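Local coordinates for penicillin-binding protein 2 (Pbp2) (Helicobacter pylori, PDB 5LP5) that probably cross-links cell-wall peptidoglycan as a penicillin-binding transpeptidase and forms a complex with the cell-shape protein MreC, at residues A[321-326]-A[384-389]; A[313-318]-A[445-450]; A[43-48]-A[214-219]; A[50-55]-A[147-152]. All coordinates share one frame; numbering follows the deposited sequence.

Contact 1 (A[321-326]-A[384-389]); sequences FLENLH and SKTLRE
Glu323 lies alongside Thr386, the two side chains sliding past each other in opposite directions so that the carboxylate comes level with the threonine hydroxyl. The pair joins two helices of the penicillin-binding transpeptidase fold: Glu323 sits near the C-terminal end of helix 314-324, while Thr386 lies well along helix 380-389. Here the backbones stay apart, the nearest CA atoms, those of Glu323 and Thr386, being 8.9 Å from each other, and the gap is spanned by side chains. With CG anti to the backbone N (chi1 -179°) and the chain extended beyond it, Glu323 uses its full length to carry the carboxylate across. Thr386 needs far less reach, because its CB already points toward helix 314-324. OE1 of Glu323 and OG1 of Thr386 end up 3.3 Å apart, a weak hydrogen bond at best. The hydroxyl also has a weak partner in Ser320 OG, one turn back on the same helix as Glu323, so its single proton need not go to Glu323. This is a modest contact, burying only about 90 Å² in all, with Thr386 on the buried side and the glutamate partly open to solvent. Phe476 and Gln477 of helix 475-493 touch Glu323 as well, and Gln477 hydrogen-bonds Glu389 OE1. That amide may ease the approach of two acidic groups, since Glu323 OE2 lies 4.7 Å from Glu389 OE1. Asn324 adds a lesser touch, its ND2 coming to 4.1 Å from Thr386 OG1.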
loop_
_atom_site.group_PDB
_atom_site.type_symbol
_atom_site.label_atom_id
_atom_site.label_comp_id
_atom_site.label_asym_id
_atom_site.label_seq_id
_atom_site.Cartn_x
_atom_site.Cartn_y
_atom_site.Cartn_z
ATOM N N PHE A 321 -49.084 -22.529 -8.346
ATOM C CA PHE A 321 -50.222 -23.435 -8.521
ATOM C C PHE A 321 -51.167 -23.327 -7.339
ATOM O O PHE A 321 -52.368 -23.062 -7.494
ATOM C CB PHE A 321 -49.778 -24.900 -8.618
ATOM C CG PHE A 321 -49.007 -25.239 -9.859
ATOM C CD1 PHE A 321 -49.076 -24.447 -10.999
ATOM C CD2 PHE A 321 -48.245 -26.395 -9.897
ATOM C CE1 PHE A 321 -48.375 -24.798 -12.136
ATOM C CE2 PHE A 321 -47.545 -26.751 -11.033
ATOM C CZ PHE A 321 -47.609 -25.954 -12.154
ATOM N N LEU A 322 -50.607 -23.547 -6.153
ATOM C CA LEU A 322 -51.379 -23.574 -4.919
ATOM C C LEU A 322 -52.091 -22.263 -4.689
ATOM O O LEU A 322 -53.143 -22.220 -4.052
ATOM C CB LEU A 322 -50.462 -23.839 -3.732
ATOM C CG LEU A 322 -49.727 -25.168 -3.695
ATOM C CD1 LEU A 322 -48.626 -25.107 -2.643
ATOM C CD2 LEU A 322 -50.708 -26.283 -3.402
ATOM N N GLU A 323 -51.500 -21.189 -5.189
ATOM C CA GLU A 323 -52.019 -19.858 -4.966
ATOM C C GLU A 323 -53.173 -19.529 -5.924
ATOM O O GLU A 323 -54.165 -18.903 -5.529
ATOM C CB GLU A 323 -50.870 -18.875 -5.128
ATOM C CG GLU A 323 -51.197 -17.419 -4.900
ATOM C CD GLU A 323 -49.952 -16.565 -4.935
ATOM O OE1 GLU A 323 -48.864 -17.095 -5.264
ATOM O OE2 GLU A 323 -50.077 -15.364 -4.643
ATOM N N ASN A 324 -53.053 -19.988 -7.169
ATOM C CA ASN A 324 -53.937 -19.548 -8.242
ATOM C C ASN A 324 -55.019 -20.555 -8.621
ATOM O O ASN A 324 -56.071 -20.177 -9.149
ATOM C CB ASN A 324 -53.091 -19.192 -9.458
ATOM C CG ASN A 324 -52.284 -17.926 -9.244
ATOM O OD1 ASN A 324 -52.854 -16.859 -9.013
ATOM N ND2 ASN A 324 -50.953 -18.037 -9.300
ATOM N N LEU A 325 -54.756 -21.833 -8.353
ATOM C CA LEU A 325 -55.685 -22.900 -8.699
ATOM C C LEU A 325 -56.514 -23.289 -7.467
ATOM O O LEU A 325 -56.358 -22.693 -6.397
ATOM C CB LEU A 325 -54.911 -24.101 -9.253
ATOM C CG LEU A 325 -53.981 -23.842 -10.450
ATOM C CD1 LEU A 325 -53.320 -25.127 -10.919
ATOM C CD2 LEU A 325 -54.715 -23.188 -11.616
ATOM N N HIS A 326 -57.406 -24.267 -7.633
ATOM C CA HIS A 326 -58.158 -24.865 -6.518
ATOM C C HIS A 326 -57.598 -26.240 -6.168
ATOM O O HIS A 326 -58.240 -27.267 -6.427
ATOM C CB HIS A 326 -59.635 -25.024 -6.886
ATOM C CG HIS A 326 -60.338 -23.733 -7.143
ATOM N ND1 HIS A 326 -60.297 -23.091 -8.363
ATOM C CD2 HIS A 326 -61.124 -22.978 -6.343
ATOM C CE1 HIS A 326 -61.025 -21.991 -8.300
ATOM N NE2 HIS A 326 -61.536 -21.899 -7.084
ATOM N N SER A 384 -45.784 -16.256 -13.994
ATOM C CA SER A 384 -44.633 -15.370 -14.099
ATOM C C SER A 384 -44.625 -14.347 -12.967
ATOM O O SER A 384 -43.566 -13.939 -12.508
ATOM C CB SER A 384 -44.610 -14.666 -15.446
ATOM O OG SER A 384 -45.609 -13.681 -15.505
ATOM N N LYS A 385 -45.804 -13.932 -12.516
ATOM C CA LYS A 385 -45.885 -13.049 -11.362
ATOM C C LYS A 385 -45.272 -13.703 -10.120
ATOM O O LYS A 385 -44.467 -13.100 -9.429
ATOM C CB LYS A 385 -47.337 -12.642 -11.077
ATOM C CG LYS A 385 -47.446 -11.587 -9.974
ATOM C CD LYS A 385 -48.818 -10.950 -9.902
ATOM C CE LYS A 385 -48.830 -9.776 -8.937
ATOM N NZ LYS A 385 -50.173 -9.126 -8.931
ATOM N N THR A 386 -45.662 -14.934 -9.836
ATOM C CA THR A 386 -45.127 -15.654 -8.683
ATOM C C THR A 386 -43.598 -15.830 -8.805
ATOM O O THR A 386 -42.857 -15.510 -7.869
ATOM C CB THR A 386 -45.857 -17.010 -8.480
ATOM O OG1 THR A 386 -47.220 -16.774 -8.094
ATOM C CG2 THR A 386 -45.207 -17.842 -7.406
ATOM N N LEU A 387 -43.121 -16.311 -9.952
ATOM C CA LEU A 387 -41.676 -16.464 -10.182
ATOM C C LEU A 387 -40.898 -15.149 -9.995
ATOM O O LEU A 387 -39.811 -15.135 -9.435
ATOM C CB LEU A 387 -41.413 -16.998 -11.592
ATOM C CG LEU A 387 -41.815 -18.441 -11.857
ATOM C CD1 LEU A 387 -41.984 -18.712 -13.344
ATOM C CD2 LEU A 387 -40.787 -19.387 -11.252
ATOM N N ARG A 388 -41.452 -14.050 -10.493
ATOM C CA ARG A 388 -40.830 -12.728 -10.383
ATOM C C ARG A 388 -40.934 -12.177 -8.970
ATOM O O ARG A 388 -40.118 -11.367 -8.554
ATOM C CB ARG A 388 -41.483 -11.746 -11.355
ATOM C CG ARG A 388 -41.008 -11.874 -12.808
ATOM C CD ARG A 388 -41.599 -10.803 -13.727
ATOM N NE ARG A 388 -41.181 -9.467 -13.291
ATOM C CZ ARG A 388 -40.160 -8.754 -13.783
ATOM N NH1 ARG A 388 -39.421 -9.206 -14.789
ATOM N NH2 ARG A 388 -39.881 -7.563 -13.253
ATOM N N GLU A 389 -41.944 -12.604 -8.233
ATOM C CA GLU A 389 -42.070 -12.228 -6.829
ATOM C C GLU A 389 -41.031 -12.909 -5.964
ATOM O O GLU A 389 -40.604 -12.324 -4.980
ATOM C CB GLU A 389 -43.462 -12.566 -6.293
ATOM C CG GLU A 389 -44.528 -11.560 -6.671
ATOM C CD GLU A 389 -45.937 -12.016 -6.320
ATOM O OE1 GLU A 389 -46.089 -13.109 -5.723
ATOM O OE2 GLU A 389 -46.894 -11.263 -6.642
#

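Contact 2 (A[313-318]-A[445-450]); sequences VKMGVG and LAYTGL
Two torsion choices bring Tyr447 and Met315 together. Tyr447 holds CG roughly anti to its backbone N (chi1 157°), which throws the ring straight out from helix 441-453 toward helix 314-324; Met315 tucks CG between its own backbone N and carbonyl carbon and bends again further along. The result is that Met315 CG sits 3.2 Å from Tyr447 OH and 4.1 Å from Tyr447 CZ, at an oblique angle to the ring, with SD also close to the phenol oxygen. Gly316 N comes to the ring edge instead, near its plane, and donates a 3.2 Å hydrogen bond to Tyr447 OH, bent to 137° at the hydrogen. The hydroxyl also bonds the carbonyl oxygen of Val312, so this buried phenol is held by two backbone groups, Gly316 N and Val312 O. Gly316 presents only backbone to the ring. The axes of the short helical segments 314-318 and 445-450 approach to 11.3 Å at 55°, a distance that the whole length of the tyrosine bridges; beyond Met315, Leu484 and Met488 of helix 475-493 close in. One turn of chain holds Ser311 and Lys314, whose NZ makes a salt bridge with Asp368. Tyr447 OH thus bonds the backbone of the very segment in which Ser311 and Lys314 fit the SxxK motif, at the start of this helix in the penicillin-binding transpeptidase fold.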
loop_
_atom_site.group_PDB
_atom_site.type_symbol
_atom_site.label_atom_id
_atom_site.label_comp_id
_atom_site.label_asym_id
_atom_site.label_seq_id
_atom_site.Cartn_x
_atom_site.Cartn_y
_atom_site.Cartn_z
ATOM N N VAL A 313 -36.502 -24.072 -10.038
ATOM C CA VAL A 313 -37.648 -23.175 -9.985
ATOM C C VAL A 313 -38.917 -23.845 -9.444
ATOM O O VAL A 313 -39.886 -23.157 -9.092
ATOM C CB VAL A 313 -37.968 -22.615 -11.380
ATOM C CG1 VAL A 313 -36.734 -21.960 -11.994
ATOM C CG2 VAL A 313 -38.506 -23.713 -12.295
ATOM N N LYS A 314 -38.905 -25.176 -9.365
ATOM C CA LYS A 314 -40.131 -25.957 -9.186
ATOM C C LYS A 314 -40.934 -25.609 -7.947
ATOM O O LYS A 314 -42.163 -25.623 -8.000
ATOM C CB LYS A 314 -39.838 -27.454 -9.226
ATOM C CG LYS A 314 -39.759 -27.970 -10.648
ATOM C CD LYS A 314 -39.298 -29.415 -10.759
ATOM C CE LYS A 314 -39.235 -29.809 -12.231
ATOM N NZ LYS A 314 -38.780 -31.201 -12.442
ATOM N N MET A 315 -40.262 -25.286 -6.843
ATOM C CA MET A 315 -40.993 -24.885 -5.644
ATOM C C MET A 315 -41.604 -23.469 -5.783
ATOM O O MET A 315 -42.619 -23.150 -5.147
ATOM C CB MET A 315 -40.157 -25.070 -4.351
ATOM C CG MET A 315 -38.697 -24.599 -4.333
ATOM S SD MET A 315 -37.383 -25.691 -4.956
ATOM C CE MET A 315 -37.943 -27.238 -4.295
ATOM N N GLY A 316 -41.009 -22.640 -6.633
ATOM C CA GLY A 316 -41.615 -21.355 -6.993
ATOM C C GLY A 316 -42.837 -21.528 -7.880
ATOM O O GLY A 316 -43.843 -20.835 -7.712
ATOM N N VAL A 317 -42.736 -22.467 -8.816
ATOM C CA VAL A 317 -43.835 -22.823 -9.725
ATOM C C VAL A 317 -45.004 -23.446 -8.940
ATOM O O VAL A 317 -46.156 -23.036 -9.068
ATOM C CB VAL A 317 -43.351 -23.832 -10.806
ATOM C CG1 VAL A 317 -44.489 -24.252 -11.720
ATOM C CG2 VAL A 317 -42.212 -23.252 -11.631
ATOM N N GLY A 318 -44.682 -24.449 -8.133
ATOM C CA GLY A 318 -45.651 -25.077 -7.252
ATOM C C GLY A 318 -46.361 -24.052 -6.398
ATOM O O GLY A 318 -47.579 -24.108 -6.250
ATOM N N LEU A 445 -29.766 -18.196 -5.378
ATOM C CA LEU A 445 -29.374 -18.088 -3.969
ATOM C C LEU A 445 -30.355 -17.271 -3.137
ATOM O O LEU A 445 -30.769 -17.720 -2.045
ATOM C CB LEU A 445 -27.979 -17.460 -3.862
ATOM C CG LEU A 445 -27.462 -17.133 -2.456
ATOM C CD1 LEU A 445 -26.955 -18.362 -1.726
ATOM C CD2 LEU A 445 -26.366 -16.095 -2.536
ATOM N N ALA A 446 -30.698 -16.069 -3.610
ATOM C CA ALA A 446 -31.634 -15.220 -2.883
ATOM C C ALA A 446 -32.981 -15.937 -2.758
ATOM O O ALA A 446 -33.622 -15.956 -1.691
ATOM C CB ALA A 446 -31.804 -13.889 -3.588
ATOM N N TYR A 447 -33.387 -16.519 -3.875
ATOM C CA TYR A 447 -34.604 -17.309 -3.975
ATOM C C TYR A 447 -34.613 -18.444 -2.960
ATOM O O TYR A 447 -35.584 -18.603 -2.213
ATOM C CB TYR A 447 -34.723 -17.824 -5.434
ATOM C CG TYR A 447 -35.552 -19.063 -5.695
ATOM C CD1 TYR A 447 -36.935 -19.060 -5.541
ATOM C CD2 TYR A 447 -34.944 -20.220 -6.162
ATOM C CE1 TYR A 447 -37.691 -20.189 -5.814
ATOM C CE2 TYR A 447 -35.679 -21.354 -6.435
ATOM C CZ TYR A 447 -37.056 -21.342 -6.265
ATOM O OH TYR A 447 -37.772 -22.484 -6.573
ATOM N N THR A 448 -33.534 -19.225 -2.913
ATOM C CA THR A 448 -33.425 -20.326 -1.943
ATOM C C THR A 448 -33.537 -19.867 -0.456
ATOM O O THR A 448 -34.129 -20.564 0.368
ATOM C CB THR A 448 -32.101 -21.084 -2.137
ATOM O OG1 THR A 448 -31.995 -21.507 -3.498
ATOM C CG2 THR A 448 -32.017 -22.279 -1.198
ATOM N N GLY A 449 -32.968 -18.708 -0.131
ATOM C CA GLY A 449 -33.058 -18.163 1.214
ATOM C C GLY A 449 -34.402 -17.512 1.532
ATOM O O GLY A 449 -34.721 -17.284 2.702
ATOM N N LEU A 450 -35.178 -17.175 0.504
ATOM C CA LEU A 450 -36.566 -16.766 0.709
ATOM C C LEU A 450 -37.431 -17.961 1.123
ATOM O O LEU A 450 -38.244 -17.868 2.052
ATOM C CB LEU A 450 -37.143 -16.119 -0.547
ATOM C CG LEU A 450 -38.629 -15.738 -0.504
ATOM C CD1 LEU A 450 -38.928 -14.764 0.614
ATOM C CD2 LEU A 450 -39.057 -15.122 -1.824
#

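Contact 3 (A[43-48]-A[214-219]); sequences MTKKEF and NQELAT
Lys45 reaches across toward Glu216 and Asn214, and these three residues carry nearly all of the buried surface. The lysine chain runs out extended, CG anti to the backbone N (chi1 -180°), and turns at its last torsion, which brings NZ within long range of two carboxylates. Lys45 NZ lies 3.9 Å from OE2 of Glu216 and 3.6 Å from OE1 of Glu47, two residues along its own strand. Both salt bridges are long, so the three side chains make a loose charged network rather than a tight ion pair. The lysine probably also offsets the repulsion between the two carboxylates, whose nearest oxygens, Glu47 OE1 and Glu216 OE2, are 4.7 Å apart. Glu216 gets its carboxylate there by a kink at chi2: its CB does not point at strand 43-49, yet the end of the chain swings nearer.

Strands 43-49 and 216-223 are the two outer strands of a three-stranded antiparallel sheet, and strand 204-210 lies between them, hydrogen-bonded to both. The contact therefore passes over the middle strand, with Lys45, Glu47 and Glu216 all touching Met208. Asn214 belongs to the turn leading from strand 204-210 into strand 216-223. Its side chain crosses that of Lys45 at about a right angle, placing Asn214 OD1 3.8 Å from Lys45 CD, beside the aliphatic part of the lysine. Where this turn runs into strand 216-223, Phe174 of the MreC chain packs on Gln215 and Glu216.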
loop_
_atom_site.group_PDB
_atom_site.type_symbol
_atom_site.label_atom_id
_atom_site.label_comp_id
_atom_site.label_asym_id
_atom_site.label_seq_id
_atom_site.Cartn_x
_atom_site.Cartn_y
_atom_site.Cartn_z
ATOM N N MET A 43 5.066 35.464 -1.441
ATOM C CA MET A 43 4.201 34.537 -2.153
ATOM C C MET A 43 4.056 33.220 -1.381
ATOM O O MET A 43 4.883 32.893 -0.536
ATOM C CB MET A 43 4.774 34.260 -3.544
ATOM C CG MET A 43 6.111 33.526 -3.538
ATOM S SD MET A 43 6.644 32.964 -5.177
ATOM C CE MET A 43 5.226 32.074 -5.836
ATOM N N THR A 44 3.023 32.452 -1.725
ATOM C CA THR A 44 2.669 31.220 -1.017
ATOM C C THR A 44 2.840 29.974 -1.884
ATOM O O THR A 44 3.199 30.067 -3.057
ATOM C CB THR A 44 1.209 31.275 -0.545
ATOM O OG1 THR A 44 0.323 31.090 -1.661
ATOM C CG2 THR A 44 0.907 32.620 0.141
ATOM N N LYS A 45 2.572 28.813 -1.299
ATOM C CA LYS A 45 2.851 27.520 -1.946
ATOM C C LYS A 45 1.925 26.424 -1.409
ATOM O O LYS A 45 1.747 26.300 -0.208
ATOM C CB LYS A 45 4.313 27.131 -1.687
ATOM C CG LYS A 45 4.745 25.820 -2.305
ATOM C CD LYS A 45 6.042 25.321 -1.676
ATOM C CE LYS A 45 6.120 23.800 -1.727
ATOM N NZ LYS A 45 6.854 23.262 -0.562
ATOM N N LYS A 46 1.372 25.615 -2.307
ATOM C CA LYS A 46 0.382 24.567 -1.966
ATOM C C LYS A 46 0.963 23.162 -2.077
ATOM O O LYS A 46 1.858 22.893 -2.864
ATOM C CB LYS A 46 -0.819 24.685 -2.897
ATOM C CG LYS A 46 -2.044 23.912 -2.476
ATOM C CD LYS A 46 -3.275 24.360 -3.263
ATOM C CE LYS A 46 -4.573 23.789 -2.681
ATOM N NZ LYS A 46 -5.767 23.913 -3.568
ATOM N N GLU A 47 0.435 22.262 -1.275
ATOM C CA GLU A 47 0.929 20.900 -1.240
ATOM C C GLU A 47 -0.205 19.992 -0.838
ATOM O O GLU A 47 -0.765 20.146 0.249
ATOM C CB GLU A 47 2.073 20.779 -0.239
ATOM C CG GLU A 47 2.897 19.513 -0.374
ATOM C CD GLU A 47 4.359 19.745 -0.015
ATOM O OE1 GLU A 47 4.651 20.697 0.758
ATOM O OE2 GLU A 47 5.220 18.981 -0.516
ATOM N N PHE A 48 -0.568 19.065 -1.719
ATOM C CA PHE A 48 -1.675 18.168 -1.426
ATOM C C PHE A 48 -1.232 17.030 -0.513
ATOM O O PHE A 48 -0.099 16.570 -0.578
ATOM C CB PHE A 48 -2.265 17.593 -2.707
ATOM C CG PHE A 48 -2.944 18.603 -3.562
ATOM C CD1 PHE A 48 -4.198 19.072 -3.237
ATOM C CD2 PHE A 48 -2.326 19.082 -4.698
ATOM C CE1 PHE A 48 -4.825 20.014 -4.021
ATOM C CE2 PHE A 48 -2.948 20.013 -5.497
ATOM C CZ PHE A 48 -4.202 20.483 -5.155
ATOM N N ASN A 214 12.547 29.134 -1.913
ATOM C CA ASN A 214 11.397 28.220 -1.939
ATOM C C ASN A 214 11.407 27.211 -0.783
ATOM O O ASN A 214 11.054 26.043 -0.939
ATOM C CB ASN A 214 11.238 27.523 -3.295
ATOM C CG ASN A 214 9.829 26.942 -3.496
ATOM O OD1 ASN A 214 8.826 27.519 -3.070
ATOM N ND2 ASN A 214 9.756 25.791 -4.143
ATOM N N GLN A 215 11.773 27.702 0.392
ATOM C CA GLN A 215 11.714 26.901 1.605
ATOM C C GLN A 215 10.461 27.263 2.396
ATOM O O GLN A 215 9.850 28.308 2.169
ATOM C CB GLN A 215 12.952 27.133 2.460
ATOM C CG GLN A 215 14.250 27.124 1.673
ATOM C CD GLN A 215 15.439 26.848 2.544
ATOM O OE1 GLN A 215 15.490 25.811 3.191
ATOM N NE2 GLN A 215 16.401 27.766 2.570
ATOM N N GLU A 216 10.096 26.390 3.328
ATOM C CA GLU A 216 8.844 26.523 4.058
ATOM C C GLU A 216 9.017 27.421 5.267
ATOM O O GLU A 216 10.014 27.333 5.979
ATOM C CB GLU A 216 8.330 25.149 4.502
ATOM C CG GLU A 216 8.005 24.209 3.352
ATOM C CD GLU A 216 9.065 23.151 3.105
ATOM O OE1 GLU A 216 10.270 23.396 3.351
ATOM O OE2 GLU A 216 8.674 22.058 2.655
ATOM N N LEU A 217 8.036 28.291 5.482
ATOM C CA LEU A 217 7.968 29.118 6.686
ATOM C C LEU A 217 6.698 28.713 7.457
ATOM O O LEU A 217 6.495 27.522 7.744
ATOM C CB LEU A 217 7.979 30.606 6.313
ATOM C CG LEU A 217 9.196 31.063 5.488
ATOM C CD1 LEU A 217 8.989 32.453 4.904
ATOM C CD2 LEU A 217 10.468 31.031 6.320
ATOM N N ALA A 218 5.844 29.677 7.789
ATOM C CA ALA A 218 4.599 29.364 8.477
ATOM C C ALA A 218 3.651 28.541 7.601
ATOM O O ALA A 218 3.567 28.741 6.390
ATOM C CB ALA A 218 3.913 30.644 8.926
ATOM N N THR A 219 2.944 27.604 8.220
ATOM C CA THR A 219 1.764 27.002 7.616
ATOM C C THR A 219 0.652 28.035 7.729
ATOM O O THR A 219 0.392 28.553 8.800
ATOM C CB THR A 219 1.366 25.714 8.351
ATOM O OG1 THR A 219 2.458 24.787 8.324
ATOM C CG2 THR A 219 0.204 25.062 7.696
#

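Contact 4 (A[50-55]-A[147-152]); sequences VPTRGN and PLDKRY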
loop_
_atom_site.group_PDB
_atom_site.type_symbol
_atom_site.label_atom_id
_atom_site.label_comp_id
_atom_site.label_asym_id
_atom_site.label_seq_id
_atom_site.Cartn_x
_atom_site.Cartn_y
_atom_site.Cartn_z
ATOM N N VAL A 50 -2.222 13.361 0.213
ATOM C CA VAL A 50 -2.975 12.328 -0.501
ATOM C C VAL A 50 -2.990 11.029 0.285
ATOM O O VAL A 50 -1.965 10.385 0.393
ATOM C CB VAL A 50 -2.329 12.030 -1.878
ATOM C CG1 VAL A 50 -3.228 11.104 -2.681
ATOM C CG2 VAL A 50 -2.012 13.310 -2.643
ATOM N N PRO A 51 -4.156 10.608 0.784
ATOM C CA PRO A 51 -4.161 9.443 1.669
ATOM C C PRO A 51 -3.927 8.143 0.950
ATOM O O PRO A 51 -4.225 8.043 -0.215
ATOM C CB PRO A 51 -5.559 9.470 2.286
ATOM C CG PRO A 51 -6.407 10.157 1.261
ATOM C CD PRO A 51 -5.511 11.131 0.546
ATOM N N THR A 52 -3.379 7.165 1.658
ATOM C CA THR A 52 -3.038 5.863 1.085
ATOM C C THR A 52 -4.331 5.108 0.858
ATOM O O THR A 52 -5.237 5.173 1.687
ATOM C CB THR A 52 -2.077 5.071 2.025
ATOM O OG1 THR A 52 -1.482 3.969 1.320
ATOM C CG2 THR A 52 -2.797 4.551 3.277
ATOM N N ARG A 53 -4.437 4.416 -0.269
ATOM C CA ARG A 53 -5.696 3.722 -0.595
ATOM C C ARG A 53 -6.031 2.671 0.429
ATOM O O ARG A 53 -5.168 1.893 0.812
ATOM C CB ARG A 53 -5.675 3.091 -1.982
ATOM C CG ARG A 53 -7.006 2.468 -2.370
ATOM C CD ARG A 53 -6.996 1.944 -3.804
ATOM N NE ARG A 53 -8.236 1.225 -4.105
ATOM C CZ ARG A 53 -9.287 1.746 -4.734
ATOM N NH1 ARG A 53 -9.265 2.998 -5.187
ATOM N NH2 ARG A 53 -10.358 0.993 -4.925
ATOM N N GLY A 54 -7.293 2.661 0.859
ATOM C CA GLY A 54 -7.750 1.828 1.985
ATOM C C GLY A 54 -7.588 0.326 1.795
ATOM O O GLY A 54 -7.665 -0.185 0.677
ATOM N N ASN A 55 -7.370 -0.379 2.902
ATOM C CA ASN A 55 -7.224 -1.834 2.876
ATOM C C ASN A 55 -8.575 -2.512 2.772
ATOM O O ASN A 55 -9.570 -2.016 3.310
ATOM C CB ASN A 55 -6.562 -2.346 4.149
ATOM C CG ASN A 55 -5.091 -2.019 4.227
ATOM O OD1 ASN A 55 -4.436 -1.750 3.226
ATOM N ND2 ASN A 55 -4.560 -2.045 5.442
ATOM N N PRO A 147 9.254 7.441 -2.595
ATOM C CA PRO A 147 8.340 6.376 -2.194
ATOM C C PRO A 147 6.997 6.454 -2.912
ATOM O O PRO A 147 6.390 7.524 -2.990
ATOM C CB PRO A 147 8.160 6.628 -0.701
ATOM C CG PRO A 147 8.325 8.095 -0.560
ATOM C CD PRO A 147 9.315 8.524 -1.600
ATOM N N LEU A 148 6.555 5.315 -3.434
ATOM C CA LEU A 148 5.278 5.173 -4.140
ATOM C C LEU A 148 4.508 3.978 -3.587
ATOM O O LEU A 148 5.089 3.067 -3.015
ATOM C CB LEU A 148 5.512 4.903 -5.631
ATOM C CG LEU A 148 6.383 5.845 -6.444
ATOM C CD1 LEU A 148 6.686 5.207 -7.796
ATOM C CD2 LEU A 148 5.701 7.192 -6.613
ATOM N N ASP A 149 3.200 3.969 -3.808
ATOM C CA ASP A 149 2.352 2.832 -3.482
ATOM C C ASP A 149 2.030 1.980 -4.706
ATOM O O ASP A 149 1.763 2.495 -5.772
ATOM C CB ASP A 149 1.036 3.306 -2.850
ATOM C CG ASP A 149 1.104 3.359 -1.345
ATOM O OD1 ASP A 149 1.999 2.667 -0.794
ATOM O OD2 ASP A 149 0.269 4.076 -0.722
ATOM N N LYS A 150 2.049 0.672 -4.522
ATOM C CA LYS A 150 1.614 -0.274 -5.528
ATOM C C LYS A 150 0.602 -1.191 -4.869
ATOM O O LYS A 150 0.866 -1.715 -3.807
ATOM C CB LYS A 150 2.813 -1.071 -6.045
ATOM C CG LYS A 150 2.561 -2.534 -6.308
ATOM C CD LYS A 150 3.803 -3.172 -6.915
ATOM C CE LYS A 150 4.107 -4.511 -6.276
ATOM N NZ LYS A 150 5.055 -5.258 -7.119
ATOM N N ARG A 151 -0.566 -1.371 -5.464
ATOM C CA ARG A 151 -1.593 -2.214 -4.878
ATOM C C ARG A 151 -1.075 -3.641 -4.845
ATOM O O ARG A 151 -0.255 -4.055 -5.680
ATOM C CB ARG A 151 -2.886 -2.128 -5.696
ATOM C CG ARG A 151 -4.155 -2.597 -4.978
ATOM C CD ARG A 151 -4.546 -1.656 -3.836
ATOM N NE ARG A 151 -5.947 -1.805 -3.410
ATOM C CZ ARG A 151 -6.439 -1.351 -2.255
ATOM N NH1 ARG A 151 -5.662 -0.693 -1.405
ATOM N NH2 ARG A 151 -7.714 -1.545 -1.940
ATOM N N TYR A 152 -1.551 -4.395 -3.863
ATOM C CA TYR A 152 -1.111 -5.776 -3.663
ATOM C C TYR A 152 -2.224 -6.666 -3.109
ATOM O O TYR A 152 -2.834 -6.361 -2.092
ATOM C CB TYR A 152 0.095 -5.806 -2.725
ATOM C CG TYR A 152 0.662 -7.190 -2.507
ATOM C CD1 TYR A 152 1.301 -7.885 -3.541
ATOM C CD2 TYR A 152 0.550 -7.807 -1.275
ATOM C CE1 TYR A 152 1.802 -9.161 -3.344
ATOM C CE2 TYR A 152 1.063 -9.067 -1.059
ATOM C CZ TYR A 152 1.683 -9.744 -2.087
ATOM O OH TYR A 152 2.162 -11.007 -1.844
#
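The guanidinium of Arg151 has Arg53 NE over one face, 3.5 Å above its plane and toward the rim, while the carbonyl of Gly54 meets its edge. Arg53 turns its own edge to Arg151, the two planes standing 89° apart, so this is a perpendicular meeting of arginines and not a parallel stack. The site lies in the PBP dimerisation domain, where the loop 50-55, leading from strand 43-49 to strand 56-57, passes over strand 144-152 of a mixed sheet. Arg151 grips a single oxygen end-on: NH1 and NH2 each donate to Gly54 O at 2.9 Å, both with that oxygen in the guanidinium plane. NH2 arrives nearly along the C=O axis, whereas NH1 comes from above the carbonyl plane. The pair of bonds fixes the guanidinium edge-on to the loop. Bringing like charges together, with NE of Arg53 3.6 Å from NH2 of Arg151, is probably made tolerable by Glu192, which forms salt bridges with both arginines, one through each carboxylate oxygen. Asn67 on the neighbouring strand 63-76 donates through ND2 to Arg53 O and accepts at OD1 from Arg151 NH1. Farther toward the surface, where MreC residues Tyr220 and Thr221 pack on Thr52 and Asp149, Thr52 OG1 donates a 2.7 Å hydrogen bond to the syn side of Asp149 OD2, 29° out of the carboxylate plane.

Overall arrangement
The four contacts fall into two groups on opposite sides of the chain's centre. Contacts 1 and 2 share helix 314-324 in the transpeptidase domain and touch each other, Thr386 CG2 lying 3.3 Å from Gly316 O; contact 2 is wholly buried, contact 1 only partly. The first segments of contacts 3 and 4 nearly adjoin in sequence, contact 4 falling within the span of contact 3; their centres are about 25 Å apart, and MreC packs against both. Their chemistry follows burial: contact 3, at the surface, has long salt bridges, while contact 4, largely buried, satisfies its arginines with carbonyl and carboxylate. Contact 2 relies on one phenol, contact 1 on a weak hydroxyl bond.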